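Extracellular sialidase/neuraminidase, putative (Aspergillus fumigatus, PDB 2XZI) is a KDNase of the sialidase family that probably hydrolyses terminal deaminoneuraminic acid (KDN) residues from glycoconjugates. Local coordinates at residues P41-T46 / S340-G345; T48-A53 / Y72-T77; D346-A351 / W372-L377. All blocks are in the same frame, centred on the assembly; numbering follows the deposited sequence.

Interaction 1 of 3, residues P41-T46 / S340-G345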
loop_
_atom_site.group_PDB
_atom_site.type_symbol
_atom_site.label_atom_id
_atom_site.label_comp_id
_atom_site.label_asym_id
_atom_site.label_seq_id
_atom_site.Cartn_x
_atom_site.Cartn_y
_atom_site.Cartn_z
ATOM N N PRO A 41 2.963 -0.923 3.917
ATOM C CA PRO A 41 1.608 -1.372 4.271
ATOM C C PRO A 41 0.658 -1.559 3.085
ATOM O O PRO A 41 0.775 -0.887 2.053
ATOM C CB PRO A 41 1.081 -0.233 5.151
ATOM C CG PRO A 41 1.813 0.976 4.625
ATOM C CD PRO A 41 3.209 0.455 4.385
ATOM N N ALA A 42 -0.289 -2.472 3.254
ATOM C CA ALA A 42 -1.411 -2.592 2.332
ATOM C C ALA A 42 -2.603 -3.028 3.155
ATOM O O ALA A 42 -2.453 -3.893 4.015
ATOM C CB ALA A 42 -1.111 -3.627 1.289
ATOM N N VAL A 43 -3.781 -2.495 2.880
ATOM C CA VAL A 43 -4.987 -2.848 3.645
ATOM C C VAL A 43 -6.207 -2.944 2.740
ATOM O O VAL A 43 -6.385 -2.123 1.819
ATOM C CB VAL A 43 -5.231 -1.859 4.827
ATOM C CG1 VAL A 43 -5.593 -0.445 4.325
ATOM C CG2 VAL A 43 -6.276 -2.402 5.806
ATOM N N VAL A 44 -7.014 -3.977 2.990
ATOM C CA VAL A 44 -8.293 -4.118 2.309
ATOM C C VAL A 44 -9.374 -4.583 3.258
ATOM O O VAL A 44 -9.113 -5.263 4.226
ATOM C CB VAL A 44 -8.231 -5.097 1.098
ATOM C CG1 VAL A 44 -7.360 -4.510 -0.037
ATOM C CG2 VAL A 44 -7.769 -6.491 1.529
ATOM N N ARG A 45 -10.604 -4.194 2.957
ATOM C CA ARG A 45 -11.773 -4.744 3.614
ATOM C C ARG A 45 -12.367 -5.782 2.670
ATOM O O ARG A 45 -12.533 -5.529 1.475
ATOM C CB ARG A 45 -12.792 -3.628 3.877
ATOM C CG ARG A 45 -14.022 -4.125 4.625
ATOM C CD ARG A 45 -15.193 -3.213 4.441
ATOM N NE ARG A 45 -15.935 -3.566 3.237
ATOM C CZ ARG A 45 -16.704 -2.722 2.555
ATOM N NH1 ARG A 45 -16.831 -1.455 2.945
ATOM N NH2 ARG A 45 -17.337 -3.144 1.469
ATOM N N THR A 46 -12.653 -6.967 3.194
ATOM C CA THR A 46 -13.168 -8.046 2.348
ATOM C C THR A 46 -14.668 -7.897 2.208
ATOM O O THR A 46 -15.266 -7.022 2.828
ATOM C CB THR A 46 -12.859 -9.422 2.930
ATOM O OG1 THR A 46 -13.722 -9.650 4.051
ATOM C CG2 THR A 46 -11.394 -9.552 3.357
ATOM N N SER A 340 -1.696 3.154 3.138
ATOM C CA SER A 340 -2.731 2.389 2.447
ATOM C C SER A 340 -4.071 2.703 3.080
ATOM O O SER A 340 -4.156 2.832 4.302
ATOM C CB SER A 340 -2.441 0.889 2.529
ATOM O OG SER A 340 -3.334 0.137 1.722
ATOM N N MET A 341 -5.106 2.845 2.252
ATOM C CA MET A 341 -6.450 3.103 2.762
ATOM C C MET A 341 -7.495 2.120 2.262
ATOM O O MET A 341 -7.436 1.640 1.122
ATOM C CB MET A 341 -6.936 4.511 2.362
ATOM C CG MET A 341 -6.111 5.653 2.923
ATOM S SD MET A 341 -6.797 7.236 2.409
ATOM C CE MET A 341 -6.383 7.263 0.651
ATOM N N THR A 342 -8.476 1.884 3.120
ATOM C CA THR A 342 -9.684 1.131 2.777
ATOM C C THR A 342 -10.907 1.811 3.403
ATOM O O THR A 342 -10.789 2.600 4.342
ATOM C CB THR A 342 -9.596 -0.341 3.227
ATOM O OG1 THR A 342 -10.692 -1.076 2.660
ATOM C CG2 THR A 342 -9.658 -0.441 4.738
ATOM N N LYS A 343 -12.087 1.518 2.864
ATOM C CA LYS A 343 -13.307 1.819 3.583
ATOM C C LYS A 343 -13.578 0.698 4.565
ATOM O O LYS A 343 -13.378 -0.468 4.231
ATOM C CB LYS A 343 -14.481 1.921 2.618
ATOM C CG LYS A 343 -14.375 3.059 1.642
ATOM C CD LYS A 343 -15.658 3.236 0.858
ATOM C CE LYS A 343 -15.795 2.191 -0.230
ATOM N NZ LYS A 343 -16.892 2.545 -1.167
ATOM N N THR A 344 -14.028 1.045 5.764
ATOM C CA THR A 344 -14.421 0.040 6.754
ATOM C C THR A 344 -15.913 -0.212 6.645
ATOM O O THR A 344 -16.647 0.556 6.007
ATOM C CB THR A 344 -14.140 0.508 8.196
ATOM O OG1 THR A 344 -14.991 1.620 8.514
ATOM C CG2 THR A 344 -12.674 0.910 8.376
ATOM N N GLY A 345 -16.362 -1.288 7.279
ATOM C CA GLY A 345 -17.782 -1.628 7.328
ATOM C C GLY A 345 -18.663 -0.670 8.105
ATOM O O GLY A 345 -19.893 -0.691 7.960
HETATM O O HOH W 1 -7.665 -0.832 -0.172
HETATM O O HOH W 2 -10.753 -2.417 0.598
#
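Ser340 OG accepts a hydrogen bond from the backbone N of Val43 at 2.9 Å, a side chain of one strand reaching the main chain of the other. The bond is bent (139° at the hydrogen). OG stands anti to the backbone N (chi1 -172°), which carries it toward the neighbouring strand. Val43 answers with its methyls: CG1 lies 3.6 Å from Ser340 O, while CG2 meets Thr342 CG2 at 4.1 Å, the two side chains crossing at about a right angle. Thr342 OG1 comes within 3.1 Å of Arg45 N, and a water beside the pair touches both, accepting from Arg45 N. A second water donates to both Val43 O (2.7 Å) and Met341 O (2.8 Å), so this water bridges main-chain carbonyls of the two strands. Toward the strand ends, Arg45 lays its aliphatic part on Lys343 O, with CB at 3.2 Å, and the edge of its guanidinium faces Thr344 O. Each strand has its backbone partners behind it: Ala42 and Val44 bond to Phe54 and Leu52, Ser340 and Thr342 to Leu352 and Gly350. Ala42 and Val44 turn away to pack on Pro105, Pro107 and Val109, as Met341 does on Ser279 and Leu281. The two strands run parallel, 7° apart in direction with axes 5.7 Å from each other. These are the innermost strands of two adjacent blades, running side by side near the central axis, as in the six-bladed beta-propeller of sialidases.

Interaction 2 of 3, residues T48-A53 / Y72-T77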
loop_
_atom_site.group_PDB
_atom_site.type_symbol
_atom_site.label_atom_id
_atom_site.label_comp_id
_atom_site.label_asym_id
_atom_site.label_seq_id
_atom_site.Cartn_x
_atom_site.Cartn_y
_atom_site.Cartn_z
ATOM N N THR A 48 -16.899 -9.572 3.507
ATOM C CA THR A 48 -17.571 -9.930 4.758
ATOM C C THR A 48 -17.531 -8.780 5.755
ATOM O O THR A 48 -18.297 -8.793 6.722
ATOM C CB THR A 48 -16.929 -11.161 5.460
ATOM O OG1 THR A 48 -15.611 -10.822 5.929
ATOM C CG2 THR A 48 -16.861 -12.379 4.547
ATOM N N GLY A 49 -16.638 -7.808 5.530
ATOM C CA GLY A 49 -16.365 -6.779 6.541
ATOM C C GLY A 49 -15.062 -6.955 7.315
ATOM O O GLY A 49 -14.602 -6.049 8.013
ATOM N N ARG A 50 -14.448 -8.132 7.205
ATOM C CA ARG A 50 -13.144 -8.364 7.827
ATOM C C ARG A 50 -12.109 -7.462 7.172
ATOM O O ARG A 50 -12.166 -7.223 5.950
ATOM C CB ARG A 50 -12.729 -9.811 7.644
ATOM C CG ARG A 50 -11.658 -10.246 8.640
ATOM C CD ARG A 50 -11.266 -11.701 8.458
ATOM N NE ARG A 50 -12.368 -12.652 8.678
ATOM C CZ ARG A 50 -12.715 -13.169 9.852
ATOM N NH1 ARG A 50 -12.088 -12.817 10.985
ATOM N NH2 ARG A 50 -13.723 -14.040 9.897
ATOM N N ILE A 51 -11.157 -6.992 7.973
ATOM C CA ILE A 51 -10.063 -6.160 7.464
ATOM C C ILE A 51 -8.785 -6.982 7.471
ATOM O O ILE A 51 -8.479 -7.645 8.469
ATOM C CB ILE A 51 -9.917 -4.834 8.254
ATOM C CG1 ILE A 51 -11.259 -4.070 8.212
ATOM C CG2 ILE A 51 -8.810 -3.985 7.656
ATOM C CD1 ILE A 51 -11.349 -2.854 9.112
ATOM N N LEU A 52 -8.059 -6.947 6.347
ATOM C CA LEU A 52 -6.761 -7.607 6.191
ATOM C C LEU A 52 -5.686 -6.551 6.012
ATOM O O LEU A 52 -5.763 -5.743 5.088
ATOM C CB LEU A 52 -6.767 -8.521 4.971
ATOM C CG LEU A 52 -7.903 -9.529 4.848
ATOM C CD1 LEU A 52 -7.760 -10.370 3.573
ATOM C CD2 LEU A 52 -7.962 -10.435 6.068
ATOM N N ALA A 53 -4.708 -6.547 6.923
ATOM C CA ALA A 53 -3.573 -5.625 6.871
ATOM C C ALA A 53 -2.285 -6.390 6.598
ATOM O O ALA A 53 -1.955 -7.337 7.328
ATOM C CB ALA A 53 -3.482 -4.867 8.192
ATOM N N TYR A 72 0.998 -10.385 7.863
ATOM C CA TYR A 72 -0.317 -9.790 7.896
ATOM C C TYR A 72 -1.014 -9.970 9.236
ATOM O O TYR A 72 -0.607 -10.816 10.053
ATOM C CB TYR A 72 -1.189 -10.339 6.763
ATOM C CG TYR A 72 -1.719 -11.750 6.929
ATOM C CD1 TYR A 72 -0.895 -12.853 6.766
ATOM C CD2 TYR A 72 -3.066 -11.974 7.194
ATOM C CE1 TYR A 72 -1.392 -14.146 6.880
ATOM C CE2 TYR A 72 -3.573 -13.275 7.320
ATOM C CZ TYR A 72 -2.735 -14.353 7.149
ATOM O OH TYR A 72 -3.206 -15.652 7.265
ATOM N N LYS A 73 -2.059 -9.180 9.432
ATOM C CA LYS A 73 -3.011 -9.378 10.518
ATOM C C LYS A 73 -4.408 -9.238 9.974
ATOM O O LYS A 73 -4.651 -8.472 9.048
ATOM C CB LYS A 73 -2.809 -8.334 11.611
ATOM C CG LYS A 73 -1.528 -8.475 12.408
ATOM C CD LYS A 73 -1.460 -7.430 13.498
ATOM C CE LYS A 73 -0.259 -7.703 14.365
ATOM N NZ LYS A 73 -0.249 -6.887 15.587
ATOM N N ARG A 74 -5.345 -9.972 10.556
ATOM C CA ARG A 74 -6.755 -9.797 10.250
ATOM C C ARG A 74 -7.471 -9.294 11.486
ATOM O O ARG A 74 -7.031 -9.546 12.606
ATOM C CB ARG A 74 -7.403 -11.140 9.890
ATOM C CG ARG A 74 -6.602 -12.037 8.953
ATOM C CD ARG A 74 -7.492 -13.197 8.506
ATOM N NE ARG A 74 -8.002 -13.977 9.643
ATOM C CZ ARG A 74 -9.058 -14.787 9.587
ATOM N NH1 ARG A 74 -9.762 -14.922 8.476
ATOM N NH2 ARG A 74 -9.440 -15.454 10.674
ATOM N N THR A 75 -8.600 -8.634 11.294
ATOM C CA THR A 75 -9.535 -8.462 12.384
ATOM C C THR A 75 -10.103 -9.817 12.803
ATOM O O THR A 75 -10.308 -10.713 11.965
ATOM C CB THR A 75 -10.647 -7.438 12.052
ATOM O OG1 THR A 75 -11.375 -7.844 10.878
ATOM C CG2 THR A 75 -10.014 -6.073 11.826
ATOM N N LYS A 76 -10.311 -9.957 14.115
ATOM C CA LYS A 76 -10.778 -11.213 14.707
ATOM C C LYS A 76 -12.147 -11.626 14.195
ATOM O O LYS A 76 -12.407 -12.824 13.995
ATOM C CB LYS A 76 -10.825 -11.094 16.230
ATOM C CG LYS A 76 -9.474 -11.083 16.907
ATOM C CD LYS A 76 -9.663 -10.906 18.409
ATOM C CE LYS A 76 -8.336 -10.953 19.120
ATOM N NZ LYS A 76 -8.536 -10.697 20.579
ATOM N N THR A 77 -13.008 -10.649 13.953
ATOM C CA THR A 77 -14.331 -10.926 13.441
ATOM C C THR A 77 -14.553 -10.089 12.208
ATOM O O THR A 77 -13.740 -9.197 11.886
ATOM C CB THR A 77 -15.439 -10.615 14.461
ATOM O OG1 THR A 77 -15.634 -9.206 14.508
ATOM C CG2 THR A 77 -15.097 -11.166 15.878
HETATM O O HOH W 3 -14.071 -6.147 10.820
#
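Arg50 and Thr75 meet where a beta hairpin of one propeller blade opens out beyond its paired strands; residues 51-53 and 72-74 are antiparallel, and Ala53 and Lys73 form a hydrogen-bonded pair. From CB onward, Arg50 slides past Thr75 in the opposite direction. CB is 4.0 Å from Thr75 OG1, and CG, anti to the backbone N (chi1 -160°), closes to 3.3 Å from the same oxygen. CD passes Arg74 NH1 at 3.6 Å. The chain then bends at chi3, and NE makes a salt bridge with Asp161. The flat tip lies on the guanidinium of Arg74, centres 4.0 Å apart and planes 9° from parallel. Two like charges this close would repel each other, an effect that Asp161 and Glu89, the latter in a salt bridge with Arg74 NH2, probably offset. At the in-plane edge of the Arg50 group, NH1 is gripped by two carbonyls: Thr75 O at 2.9 Å and, more weakly, Lys76 O. This ties the loop that follows the second strand to the residue just before the first. Leu52 runs beside Arg74, pointing the same way, its CD2 against Arg74 CG at 3.6 Å. Thr75 OG1 serves both segments: it donates to Thr77 O at 2.9 Å and receives the N-H of Ile51 at 3.0 Å in a nearly straight bond, 174° at the hydrogen.

Interaction 3 of 3, residues D346-A351 / W372-L377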
loop_
_atom_site.group_PDB
_atom_site.type_symbol
_atom_site.label_atom_id
_atom_site.label_comp_id
_atom_site.label_asym_id
_atom_site.label_seq_id
_atom_site.Cartn_x
_atom_site.Cartn_y
_atom_site.Cartn_z
ATOM N N ASP A 346 -18.053 0.192 8.913
ATOM C CA ASP A 346 -18.793 1.146 9.733
ATOM C C ASP A 346 -18.573 2.588 9.283
ATOM O O ASP A 346 -18.540 3.503 10.117
ATOM C CB ASP A 346 -18.507 0.963 11.237
ATOM C CG ASP A 346 -17.063 1.294 11.631
ATOM O OD1 ASP A 346 -16.135 1.127 10.819
ATOM O OD2 ASP A 346 -16.860 1.708 12.784
ATOM N N TYR A 347 -18.436 2.781 7.972
ATOM C CA TYR A 347 -18.467 4.129 7.384
ATOM C C TYR A 347 -17.304 4.991 7.882
ATOM O O TYR A 347 -17.465 6.178 8.167
ATOM C CB TYR A 347 -19.824 4.810 7.640
ATOM C CG TYR A 347 -21.012 3.950 7.276
ATOM C CD1 TYR A 347 -21.411 3.818 5.949
ATOM C CD2 TYR A 347 -21.736 3.269 8.256
ATOM C CE1 TYR A 347 -22.492 3.013 5.603
ATOM C CE2 TYR A 347 -22.819 2.469 7.918
ATOM C CZ TYR A 347 -23.184 2.347 6.595
ATOM O OH TYR A 347 -24.267 1.558 6.267
ATOM N N LYS A 348 -16.137 4.368 7.994
ATOM C CA LYS A 348 -14.896 5.088 8.266
ATOM C C LYS A 348 -13.900 4.808 7.157
ATOM O O LYS A 348 -14.084 3.902 6.327
ATOM C CB LYS A 348 -14.250 4.681 9.600
ATOM C CG LYS A 348 -15.154 4.585 10.812
ATOM C CD LYS A 348 -15.681 5.915 11.247
ATOM C CE LYS A 348 -16.409 5.779 12.581
ATOM N NZ LYS A 348 -17.700 5.028 12.569
ATOM N N ILE A 349 -12.859 5.625 7.130
ATOM C CA ILE A 349 -11.660 5.335 6.370
ATOM C C ILE A 349 -10.651 4.665 7.329
ATOM O O ILE A 349 -10.413 5.122 8.453
ATOM C CB ILE A 349 -11.084 6.621 5.727
ATOM C CG1 ILE A 349 -12.068 7.191 4.676
ATOM C CG2 ILE A 349 -9.736 6.356 5.065
ATOM C CD1 ILE A 349 -11.796 8.617 4.287
ATOM N N GLY A 350 -10.102 3.542 6.905
ATOM C CA GLY A 350 -9.058 2.876 7.653
ATOM C C GLY A 350 -7.769 3.040 6.895
ATOM O O GLY A 350 -7.709 2.743 5.710
ATOM N N ALA A 351 -6.745 3.538 7.575
ATOM C CA ALA A 351 -5.465 3.819 6.951
ATOM C C ALA A 351 -4.320 3.193 7.731
ATOM O O ALA A 351 -4.277 3.281 8.958
ATOM C CB ALA A 351 -5.261 5.323 6.815
ATOM N N TRP A 372 -2.148 2.081 12.586
ATOM C CA TRP A 372 -3.504 1.948 12.062
ATOM C C TRP A 372 -4.377 3.105 12.522
ATOM O O TRP A 372 -4.427 3.430 13.715
ATOM C CB TRP A 372 -4.097 0.629 12.536
ATOM C CG TRP A 372 -5.560 0.417 12.325
ATOM C CD1 TRP A 372 -6.501 0.288 13.314
ATOM C CD2 TRP A 372 -6.252 0.239 11.081
ATOM N NE1 TRP A 372 -7.739 0.059 12.761
ATOM C CE2 TRP A 372 -7.615 0.015 11.397
ATOM C CE3 TRP A 372 -5.860 0.261 9.728
ATOM C CZ2 TRP A 372 -8.585 -0.202 10.416
ATOM C CZ3 TRP A 372 -6.834 0.052 8.753
ATOM C CH2 TRP A 372 -8.180 -0.182 9.111
ATOM N N ARG A 373 -5.081 3.714 11.582
ATOM C CA ARG A 373 -5.949 4.839 11.883
ATOM C C ARG A 373 -7.322 4.543 11.342
ATOM O O ARG A 373 -7.455 3.947 10.249
ATOM C CB ARG A 373 -5.463 6.093 11.196
ATOM C CG ARG A 373 -4.153 6.620 11.698
ATOM C CD ARG A 373 -3.775 7.925 10.996
ATOM N NE ARG A 373 -2.709 8.593 11.734
ATOM C CZ ARG A 373 -2.907 9.336 12.820
ATOM N NH1 ARG A 373 -4.131 9.525 13.299
ATOM N NH2 ARG A 373 -1.868 9.887 13.436
ATOM N N ARG A 374 -8.335 4.968 12.098
ATOM C CA ARG A 374 -9.698 5.075 11.597
ATOM C C ARG A 374 -10.146 6.508 11.767
ATOM O O ARG A 374 -9.924 7.105 12.827
ATOM C CB ARG A 374 -10.632 4.142 12.357
ATOM C CG ARG A 374 -10.397 2.686 12.050
ATOM C CD ARG A 374 -10.876 1.721 13.150
ATOM N NE ARG A 374 -12.119 2.145 13.789
ATOM C CZ ARG A 374 -13.337 1.961 13.282
ATOM N NH1 ARG A 374 -13.496 1.326 12.125
ATOM N NH2 ARG A 374 -14.398 2.446 13.929
ATOM N N PHE A 375 -10.799 7.062 10.752
ATOM C CA PHE A 375 -11.398 8.385 10.880
ATOM C C PHE A 375 -12.539 8.481 9.904
ATOM O O PHE A 375 -12.561 7.768 8.903
ATOM C CB PHE A 375 -10.360 9.500 10.637
ATOM C CG PHE A 375 -9.489 9.288 9.424
ATOM C CD1 PHE A 375 -9.934 9.648 8.174
ATOM C CD2 PHE A 375 -8.209 8.759 9.547
ATOM C CE1 PHE A 375 -9.133 9.469 7.057
ATOM C CE2 PHE A 375 -7.403 8.582 8.432
ATOM C CZ PHE A 375 -7.877 8.948 7.182
ATOM N N ASN A 376 -13.514 9.330 10.200
ATOM C CA ASN A 376 -14.597 9.544 9.256
ATOM C C ASN A 376 -14.399 10.785 8.405
ATOM O O ASN A 376 -13.444 11.546 8.585
ATOM C CB ASN A 376 -15.971 9.520 9.937
ATOM C CG ASN A 376 -16.150 10.606 10.989
ATOM O OD1 ASN A 376 -15.260 11.430 11.253
ATOM N ND2 ASN A 376 -17.318 10.596 11.610
ATOM N N LEU A 377 -15.285 10.952 7.432
ATOM C CA LEU A 377 -15.224 12.106 6.545
ATOM C C LEU A 377 -15.345 13.390 7.349
ATOM O O LEU A 377 -14.648 14.368 7.068
ATOM C CB LEU A 377 -16.322 12.035 5.487
ATOM C CG LEU A 377 -16.193 10.931 4.445
ATOM C CD1 LEU A 377 -17.484 10.903 3.645
ATOM C CD2 LEU A 377 -14.967 11.129 3.546
HETATM O O HOH W 4 -16.450 8.345 6.773
#
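Ile349 with Phe375 and Ala351 with Arg373 are hydrogen-bonded pairs of an antiparallel hairpin, the strands running 164° apart in direction with axes 4.7 Å from each other. The hairpin forms the middle of a propeller blade whose outermost strand, 12-18, comes from the start of the chain. Asp346, in the loop before its strand, and Arg374 reach toward each other tip to tip in an end-on salt bridge. NH2 meets OD2 at 2.8 Å and NH1 meets OD1 at 3.0 Å, both through syn lone pairs and nearly straight. Carboxylate and guanidinium are almost coplanar (16°). Asp346 OD1 is also hydrogen-bonded to Thr344 OG1, and Arg374 NH2 has Tyr11 OH as a further partner. Lys348 CG sits over one face of the guanidinium, and its chain, bent at chi2 and chi4, brings NZ back to Asp346 O at 3.0 Å. On the other side of the sheet Ile349 packs against Phe375, CG2 to CE1 at 3.7 Å, while Ile349 O lies over a face of that ring. Phe375 CG is set between backbone N and carbonyl carbon (chi1 46°), and from there the ring reaches back to Ile349. Asn376 follows as N-cap of the short helix 377-381. At Gly350 the missing side chain leaves room for the Trp372 indole, whose CH2 rests 3.5 Å from Gly350 CA.

Interaction 1 joins two propeller blades at their innermost strands, and interactions 2 and 3 are the hairpins behind those strands, one in each blade. Val44 O bonds to Leu52 N (2.9 Å), passing from interaction 1 to interaction 2; Thr342 O bonds to Gly350 N (2.8 Å), passing to interaction 3. Both hairpins lie with centres about 9 Å from that of interaction 1 and 14 Å from each other, meeting where Ile51 CD1 touches Trp372 CZ2 at 4.0 Å. Interaction 1 is nearest the ligand: the side chain of Pro41 is about 9 Å from a bound KDN, directly after the pocket residues Arg39 and Ile40.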